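Side-chain contacts in prolyl oligopeptidase (Galerina marginata, PDB 5N4B), which cleaves peptide bonds after proline and macrocyclises the trimmed peptide precursor in the biosynthesis of the amanitin toxins: residues Q463-S468 with K473-I478; S527-G532 with E536-G541; D553-A558 with V589-G594. The protein carries 1 engineered substitution. All coordinates share one frame; numbering follows the deposited sequence.

Contact 1: Q463-S468 with K473-I478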
# COMPACT_ATOMS: atom_id res chain seq x y z
N GLN A 463 -6.93 -18.49 -12.56
CA GLN A 463 -8.03 -17.63 -12.19
C GLN A 463 -9.33 -18.38 -12.44
O GLN A 463 -9.55 -18.90 -13.55
CB GLN A 463 -7.97 -16.33 -12.98
CG GLN A 463 -9.02 -15.30 -12.58
CD GLN A 463 -8.80 -14.03 -13.36
OE1 GLN A 463 -8.86 -14.03 -14.60
NE2 GLN A 463 -8.52 -12.97 -12.66
N VAL A 464 -10.15 -18.44 -11.42
CA VAL A 464 -11.46 -19.07 -11.49
C VAL A 464 -12.53 -18.02 -11.18
O VAL A 464 -12.24 -16.94 -10.68
CB VAL A 464 -11.57 -20.28 -10.55
CG1 VAL A 464 -10.53 -21.29 -10.89
CG2 VAL A 464 -11.46 -19.87 -9.10
N TRP A 465 -13.78 -18.30 -11.55
CA TRP A 465 -14.87 -17.39 -11.30
C TRP A 465 -15.91 -18.07 -10.43
O TRP A 465 -16.22 -19.25 -10.62
CB TRP A 465 -15.52 -16.91 -12.61
CG TRP A 465 -14.61 -16.10 -13.47
CD1 TRP A 465 -13.60 -16.56 -14.26
CD2 TRP A 465 -14.65 -14.70 -13.62
NE1 TRP A 465 -12.98 -15.51 -14.86
CE2 TRP A 465 -13.63 -14.35 -14.51
CE3 TRP A 465 -15.46 -13.71 -13.10
CZ2 TRP A 465 -13.40 -13.00 -14.88
CZ3 TRP A 465 -15.26 -12.41 -13.46
CH2 TRP A 465 -14.23 -12.06 -14.36
N TYR A 466 -16.43 -17.32 -9.48
CA TYR A 466 -17.50 -17.80 -8.58
C TYR A 466 -18.60 -16.75 -8.54
O TYR A 466 -18.47 -15.65 -9.03
CB TYR A 466 -16.97 -18.11 -7.16
CG TYR A 466 -16.53 -16.90 -6.38
CD1 TYR A 466 -15.26 -16.34 -6.54
CD2 TYR A 466 -17.37 -16.31 -5.45
CE1 TYR A 466 -14.87 -15.24 -5.81
CE2 TYR A 466 -16.97 -15.22 -4.73
CZ TYR A 466 -15.73 -14.69 -4.90
OH TYR A 466 -15.36 -13.59 -4.15
N GLU A 467 -19.71 -17.10 -7.92
CA GLU A 467 -20.90 -16.25 -7.88
C GLU A 467 -21.15 -15.80 -6.45
O GLU A 467 -21.11 -16.61 -5.52
CB GLU A 467 -22.12 -17.03 -8.38
CG GLU A 467 -23.35 -16.21 -8.57
CD GLU A 467 -24.48 -17.03 -9.18
OE1 GLU A 467 -24.18 -17.83 -10.10
OE2 GLU A 467 -25.64 -16.85 -8.78
N SER A 468 -21.36 -14.51 -6.28
CA SER A 468 -21.70 -13.97 -4.99
C SER A 468 -23.20 -14.12 -4.75
O SER A 468 -23.95 -14.51 -5.64
CB SER A 468 -21.25 -12.51 -4.87
OG SER A 468 -21.28 -12.10 -3.50
N LYS A 473 -20.63 -12.29 -10.75
CA LYS A 473 -19.51 -13.17 -10.97
C LYS A 473 -18.22 -12.46 -10.58
O LYS A 473 -17.96 -11.33 -10.99
CB LYS A 473 -19.47 -13.60 -12.43
CG LYS A 473 -20.74 -14.32 -12.87
CD LYS A 473 -21.03 -15.55 -12.03
CE LYS A 473 -22.27 -16.33 -12.54
NZ LYS A 473 -23.48 -15.42 -12.71
N ILE A 474 -17.42 -13.14 -9.76
CA ILE A 474 -16.21 -12.58 -9.15
C ILE A 474 -15.06 -13.48 -9.57
O ILE A 474 -15.15 -14.70 -9.38
CB ILE A 474 -16.28 -12.53 -7.62
CG1 ILE A 474 -17.58 -11.93 -7.06
CG2 ILE A 474 -15.07 -11.80 -7.07
CD1 ILE A 474 -17.80 -10.55 -7.30
N PRO A 475 -13.94 -12.95 -10.07
CA PRO A 475 -12.76 -13.79 -10.31
C PRO A 475 -11.91 -13.92 -9.06
O PRO A 475 -11.93 -13.07 -8.17
CB PRO A 475 -11.98 -13.01 -11.37
CG PRO A 475 -12.29 -11.60 -11.00
CD PRO A 475 -13.69 -11.53 -10.44
N MET A 476 -11.17 -15.01 -9.02
CA MET A 476 -10.32 -15.32 -7.88
C MET A 476 -9.06 -16.02 -8.39
O MET A 476 -9.14 -17.02 -9.11
CB MET A 476 -11.03 -16.25 -6.92
CG MET A 476 -10.18 -16.72 -5.74
SD MET A 476 -11.13 -17.34 -4.31
CE MET A 476 -12.24 -18.52 -5.07
N PHE A 477 -7.90 -15.55 -7.94
CA PHE A 477 -6.65 -16.26 -8.21
C PHE A 477 -6.47 -17.40 -7.22
O PHE A 477 -6.76 -17.26 -6.03
CB PHE A 477 -5.46 -15.33 -8.06
CG PHE A 477 -5.42 -14.21 -9.05
CD1 PHE A 477 -5.25 -14.45 -10.40
CD2 PHE A 477 -5.51 -12.90 -8.62
CE1 PHE A 477 -5.18 -13.39 -11.31
CE2 PHE A 477 -5.40 -11.82 -9.56
CZ PHE A 477 -5.24 -12.10 -10.87
N ILE A 478 -6.03 -18.55 -7.74
CA ILE A 478 -5.69 -19.71 -6.91
C ILE A 478 -4.26 -20.08 -7.23
O ILE A 478 -3.93 -20.34 -8.39
CB ILE A 478 -6.65 -20.89 -7.14
CG1 ILE A 478 -8.07 -20.47 -6.71
CG2 ILE A 478 -6.20 -22.06 -6.34
CD1 ILE A 478 -9.17 -21.58 -6.82
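W465 and P475 face each other across an antiparallel hairpin, and the proline sits over one face of the indole: P475 CB stands 3.6 Å from the centroid of the six-membered ring, 4° off its normal, a CH-pi contact. On the opposite face of the sheet Y466 makes a second one. With CG wedged between backbone N and carbonyl carbon (chi1 68°), its ring folds back across the strands, and I474 CB sits 3.8 Å from the ring centroid, offset toward the rim. M476 adds an oblique Met-aromatic contact, SD 5.4 Å from the Y466 centroid. Beyond them, V464 CG2 packs on I478 CD1 at 3.7 Å.

Four backbone hydrogen bonds, two each in the V464-M476 and Y466-I474 pairs, tie the strands together. Near the turn E467 and K473 run side by side, joined by a long salt bridge, OE1 to NZ 3.6 Å; K473 NZ also bonds G471 O. Q463 NE2 approaches the F477 ring obliquely, but its hydrogen bond goes to N380 O.

The hairpin forms one edge of the eight-stranded hydrolase sheet. Strand 473-481 pairs onward with 522-526, while Y466, I474 and M476 lie under helix 548-563, where Y466 OH bonds D553 O.

Contact 2: S527-G532 with E536-G541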
# COMPACT_ATOMS: atom_id res chain seq x y z
N SER A 527 -11.15 -11.25 -6.12
CA SER A 527 -11.20 -9.85 -6.52
C SER A 527 -12.54 -9.24 -6.11
O SER A 527 -13.33 -8.80 -6.93
CB SER A 527 -11.01 -9.73 -8.03
OG SER A 527 -9.85 -10.43 -8.48
N ILE A 528 -12.74 -9.13 -4.80
CA ILE A 528 -14.04 -8.73 -4.26
C ILE A 528 -14.34 -7.25 -4.53
O ILE A 528 -13.44 -6.40 -4.66
CB ILE A 528 -14.10 -9.06 -2.77
CG1 ILE A 528 -13.11 -8.21 -1.98
CG2 ILE A 528 -13.90 -10.54 -2.57
CD1 ILE A 528 -13.01 -8.63 -0.50
N ARG A 529 -15.63 -6.95 -4.59
CA ARG A 529 -16.09 -5.58 -4.77
C ARG A 529 -15.64 -4.70 -3.62
O ARG A 529 -15.39 -5.19 -2.51
CB ARG A 529 -17.60 -5.55 -4.94
CG ARG A 529 -18.05 -6.02 -6.32
CD ARG A 529 -19.53 -6.11 -6.44
NE ARG A 529 -20.02 -7.21 -5.65
CZ ARG A 529 -21.29 -7.56 -5.54
NH1 ARG A 529 -22.25 -6.84 -6.12
NH2 ARG A 529 -21.60 -8.61 -4.81
N GLY A 530 -15.50 -3.41 -3.90
CA GLY A 530 -14.79 -2.48 -3.09
C GLY A 530 -13.35 -2.25 -3.55
O GLY A 530 -12.80 -1.17 -3.37
N GLY A 531 -12.74 -3.26 -4.16
CA GLY A 531 -11.50 -3.04 -4.86
C GLY A 531 -11.68 -2.28 -6.16
O GLY A 531 -12.80 -1.96 -6.56
N GLY A 532 -10.55 -2.03 -6.80
CA GLY A 532 -10.49 -1.29 -8.04
C GLY A 532 -10.28 -2.12 -9.27
O GLY A 532 -10.05 -1.54 -10.34
N GLU A 536 -14.18 2.06 -11.39
CA GLU A 536 -14.97 2.76 -10.37
C GLU A 536 -16.22 2.02 -10.01
O GLU A 536 -16.68 2.09 -8.85
CB GLU A 536 -15.37 4.18 -10.83
CG GLU A 536 -16.82 4.73 -10.31
CD GLU A 536 -16.83 5.18 -8.84
OE1 GLU A 536 -15.77 5.14 -8.19
OE2 GLU A 536 -17.92 5.56 -8.36
N GLU A 537 -16.85 1.34 -10.95
CA GLU A 537 -18.07 0.63 -10.64
C GLU A 537 -17.82 -0.56 -9.71
O GLU A 537 -18.73 -0.96 -8.97
CB GLU A 537 -18.83 0.19 -11.90
CG GLU A 537 -19.36 1.35 -12.73
CD GLU A 537 -20.52 2.09 -12.06
OE1 GLU A 537 -21.47 1.44 -11.56
OE2 GLU A 537 -20.47 3.34 -12.03
N TRP A 538 -16.63 -1.16 -9.77
CA TRP A 538 -16.30 -2.25 -8.86
C TRP A 538 -16.14 -1.73 -7.45
O TRP A 538 -16.61 -2.36 -6.48
CB TRP A 538 -15.03 -2.94 -9.35
CG TRP A 538 -14.94 -4.38 -8.91
CD1 TRP A 538 -13.99 -4.91 -8.08
CD2 TRP A 538 -15.76 -5.45 -9.32
NE1 TRP A 538 -14.18 -6.24 -7.97
CE2 TRP A 538 -15.26 -6.61 -8.71
CE3 TRP A 538 -16.85 -5.55 -10.17
CZ2 TRP A 538 -15.86 -7.86 -8.88
CZ3 TRP A 538 -17.44 -6.79 -10.37
CH2 TRP A 538 -16.93 -7.94 -9.73
N HIS A 539 -15.52 -0.57 -7.32
CA HIS A 539 -15.39 0.08 -6.01
C HIS A 539 -16.75 0.45 -5.47
O HIS A 539 -17.09 0.16 -4.30
CB HIS A 539 -14.54 1.32 -6.17
CG HIS A 539 -14.27 2.06 -4.90
ND1 HIS A 539 -13.77 3.34 -4.92
CD2 HIS A 539 -14.31 1.69 -3.59
CE1 HIS A 539 -13.58 3.76 -3.68
NE2 HIS A 539 -13.88 2.77 -2.86
N LYS A 540 -17.58 1.08 -6.31
CA LYS A 540 -18.91 1.53 -5.89
C LYS A 540 -19.78 0.36 -5.45
O LYS A 540 -20.68 0.52 -4.61
CB LYS A 540 -19.52 2.35 -7.02
CG LYS A 540 -20.96 2.78 -6.80
CD LYS A 540 -21.37 3.94 -7.72
CE LYS A 540 -21.72 3.52 -9.13
NZ LYS A 540 -21.94 4.75 -10.00
N GLY A 541 -19.52 -0.82 -5.98
CA GLY A 541 -20.22 -2.04 -5.64
C GLY A 541 -19.93 -2.56 -4.25
O GLY A 541 -20.61 -3.50 -3.83
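R529 lays its aliphatic chain over the indole of W538: CG stands 3.7 Å from the centroid of the six-membered ring and almost on the normal, a CH-pi contact over the centre of the face. The two side chains cross at about a right angle. The arginine bends at chi3 (-70°), which carries its guanidinium past the ring instead of stacking it there, and CD runs alongside the backbone of G541, 3.8 Å from the carbonyl O. The absence of a side chain at G541 leaves room for this approach.

Two hydrogen bonds cross between loop and helix. W538 NE1 donates a hydrogen bond to S527 O at 2.9 Å; the acceptor lies in the indole plane, but the donor stands well above the plane of the S527 carbonyl, and the N-H is bent to 144°. The second is straighter: G530 N meets W538 O at 3.0 Å with 175° at the hydrogen. One tryptophan is therefore held at both its ring and its carbonyl.

The loop's shape comes from a type II turn, I528 to G531, with G530 in the third position at positive phi, where glycine is usual. Its carbonyl O is turned to the H539 ring, 3.2 Å from CD2, while H539 NE2 bonds E623 OE1. G531 O lies at the edge of the indole, 3.5 Å from W538 CD1.

The charged end of R529 forms salt bridges with D553 of helix 548-563 and D470 in the hairpin turn. The whole unit thus fills the connection between strand 522-526 and that helix, short helix 536-540 folded back on the loop, with F534 edge-to-face against W538.

Contact 3: D553-A558 with V589-G594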
# COMPACT_ATOMS: atom_id res chain seq x y z
N ASP A 553 -19.03 -11.12 -0.86
CA ASP A 553 -18.13 -11.64 -1.89
C ASP A 553 -17.03 -12.49 -1.24
O ASP A 553 -16.67 -13.55 -1.75
CB ASP A 553 -17.49 -10.50 -2.68
CG ASP A 553 -18.45 -9.76 -3.59
OD1 ASP A 553 -19.58 -10.21 -3.77
OD2 ASP A 553 -17.99 -8.72 -4.12
N PHE A 554 -16.49 -12.04 -0.11
CA PHE A 554 -15.38 -12.75 0.53
C PHE A 554 -15.85 -14.06 1.15
O PHE A 554 -15.19 -15.10 1.02
CB PHE A 554 -14.73 -11.85 1.58
CG PHE A 554 -13.32 -12.23 1.96
CD1 PHE A 554 -12.30 -12.21 1.06
CD2 PHE A 554 -13.03 -12.46 3.29
CE1 PHE A 554 -10.99 -12.50 1.43
CE2 PHE A 554 -11.74 -12.77 3.68
CZ PHE A 554 -10.73 -12.81 2.76
N ILE A 555 -17.02 -14.04 1.79
CA ILE A 555 -17.58 -15.26 2.34
C ILE A 555 -17.95 -16.26 1.24
O ILE A 555 -17.65 -17.46 1.33
CB ILE A 555 -18.77 -14.90 3.24
CG1 ILE A 555 -18.28 -14.17 4.48
CG2 ILE A 555 -19.54 -16.18 3.58
CD1 ILE A 555 -19.39 -13.44 5.22
N ALA A 556 -18.55 -15.78 0.15
CA ALA A 556 -18.86 -16.67 -0.97
C ALA A 556 -17.61 -17.32 -1.57
O ALA A 556 -17.64 -18.48 -2.03
CB ALA A 556 -19.68 -15.94 -2.03
N ALA A 557 -16.48 -16.60 -1.59
CA ALA A 557 -15.26 -17.19 -2.11
C ALA A 557 -14.85 -18.40 -1.27
O ALA A 557 -14.47 -19.44 -1.80
CB ALA A 557 -14.16 -16.14 -2.13
N ALA A 558 -14.92 -18.27 0.05
CA ALA A 558 -14.52 -19.36 0.94
C ALA A 558 -15.47 -20.53 0.81
O ALA A 558 -15.03 -21.69 0.81
CB ALA A 558 -14.48 -18.85 2.38
N VAL A 589 -17.62 -12.68 12.07
CA VAL A 589 -18.89 -12.39 12.73
C VAL A 589 -20.06 -12.84 11.86
O VAL A 589 -21.05 -13.41 12.35
CB VAL A 589 -18.96 -10.89 13.07
CG1 VAL A 589 -20.38 -10.50 13.47
CG2 VAL A 589 -17.88 -10.50 14.14
N ARG A 590 -19.96 -12.59 10.56
CA ARG A 590 -21.13 -12.72 9.67
C ARG A 590 -21.30 -14.11 9.07
O ARG A 590 -22.44 -14.55 8.83
CB ARG A 590 -21.05 -11.69 8.54
CG ARG A 590 -21.20 -10.26 9.04
CD ARG A 590 -21.08 -9.18 7.97
NE ARG A 590 -22.24 -9.19 7.08
CZ ARG A 590 -23.41 -8.61 7.34
NH1 ARG A 590 -23.59 -7.90 8.44
NH2 ARG A 590 -24.41 -8.72 6.48
N ALA A 591 -20.23 -14.81 8.78
CA ALA A 591 -20.35 -16.04 8.03
C ALA A 591 -20.95 -17.14 8.89
O ALA A 591 -20.81 -17.13 10.11
CB ALA A 591 -18.97 -16.50 7.59
N PRO A 592 -21.59 -18.13 8.27
CA PRO A 592 -22.06 -19.28 9.04
C PRO A 592 -20.92 -19.91 9.85
O PRO A 592 -19.76 -19.96 9.45
CB PRO A 592 -22.59 -20.21 7.97
CG PRO A 592 -22.93 -19.36 6.84
CD PRO A 592 -21.90 -18.23 6.84
N GLU A 593 -21.27 -20.41 11.04
CA GLU A 593 -20.33 -21.14 11.86
C GLU A 593 -19.64 -22.21 11.03
O GLU A 593 -20.28 -22.92 10.25
CB GLU A 593 -21.09 -21.75 13.04
CG GLU A 593 -20.22 -22.38 14.03
CD GLU A 593 -21.03 -22.90 15.24
OE1 GLU A 593 -21.61 -22.10 16.05
OE2 GLU A 593 -21.14 -24.14 15.32
N GLY A 594 -18.32 -22.29 11.15
CA GLY A 594 -17.50 -23.27 10.46
C GLY A 594 -17.10 -22.90 9.05
O GLY A 594 -16.45 -23.70 8.37
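I555 reaches out from helix 548-563 toward A591, and almost everything that passes between these segments is carried by this one side chain. Its CB already points at the other segment but stays back, 4.6 Å from A591 CB. At CB the chain divides. The shorter branch, CG2, comes within 4.1 Å of A591 CB, and CG1 takes the longer branch to 3.9 Å from the same methyl. The alanine CB therefore sits against both arms of the fork. CG1 lies anti to the carbonyl carbon (chi1 -68°), and the nearly extended second torsion (chi2 164°) sends CD1 on past the alanine toward the end of helix 579-590. There CD1 meets three atoms: A591 CB and A591 N, both at 3.9 Å, and R590 CB at 4.1 Å. The isoleucine tip thus lies against the last helical residue and the first to leave the helix.

The contact is small and apolar. R590 takes part through its CB; farther along, its side chain packs on V548 and L639. A591 also touches F596, as does A558 one turn along from I555, so this phenylalanine adjoins both segments.

The polar groups nearby are engaged elsewhere. K649 NZ donates hydrogen bonds to the carbonyl O atoms of V589 and A591 where the helix ends; its positive charge would probably suit the negative end of the helix dipole. E593 OE1 in turn takes the backbone N-H of V650.

In the alpha/beta-hydrolase fold, helix 548-563 leads into strand 572-577, and helix 579-590 leaves that strand just after the nucleophile position, here the engineered A578. The two helices also pack through F554 on L583 and S587; I555 meets the second at its C-terminal end, far from the active site.

In the fold
All three contacts belong to the alpha/beta-hydrolase domain, and helix 548-563 ties them together. D553 on that helix serves each of the others: its carboxylate takes S468 OG of contact 1 and R529 of contact 2. Contact 1 is sheet pairing, partly buried, with aromatic packing beneath the helix and charges at its exposed turn. It joins contact 2 directly through P475 O and S527 N. Contact 2, buried, braces a glycine-rich loop against a short helix with few but specific bonds. Contact 3, the smallest and farthest from the chain's centre yet buried too, relies on aliphatic packing alone between one helix and the C-terminal end of another, the two flanking the same central strand.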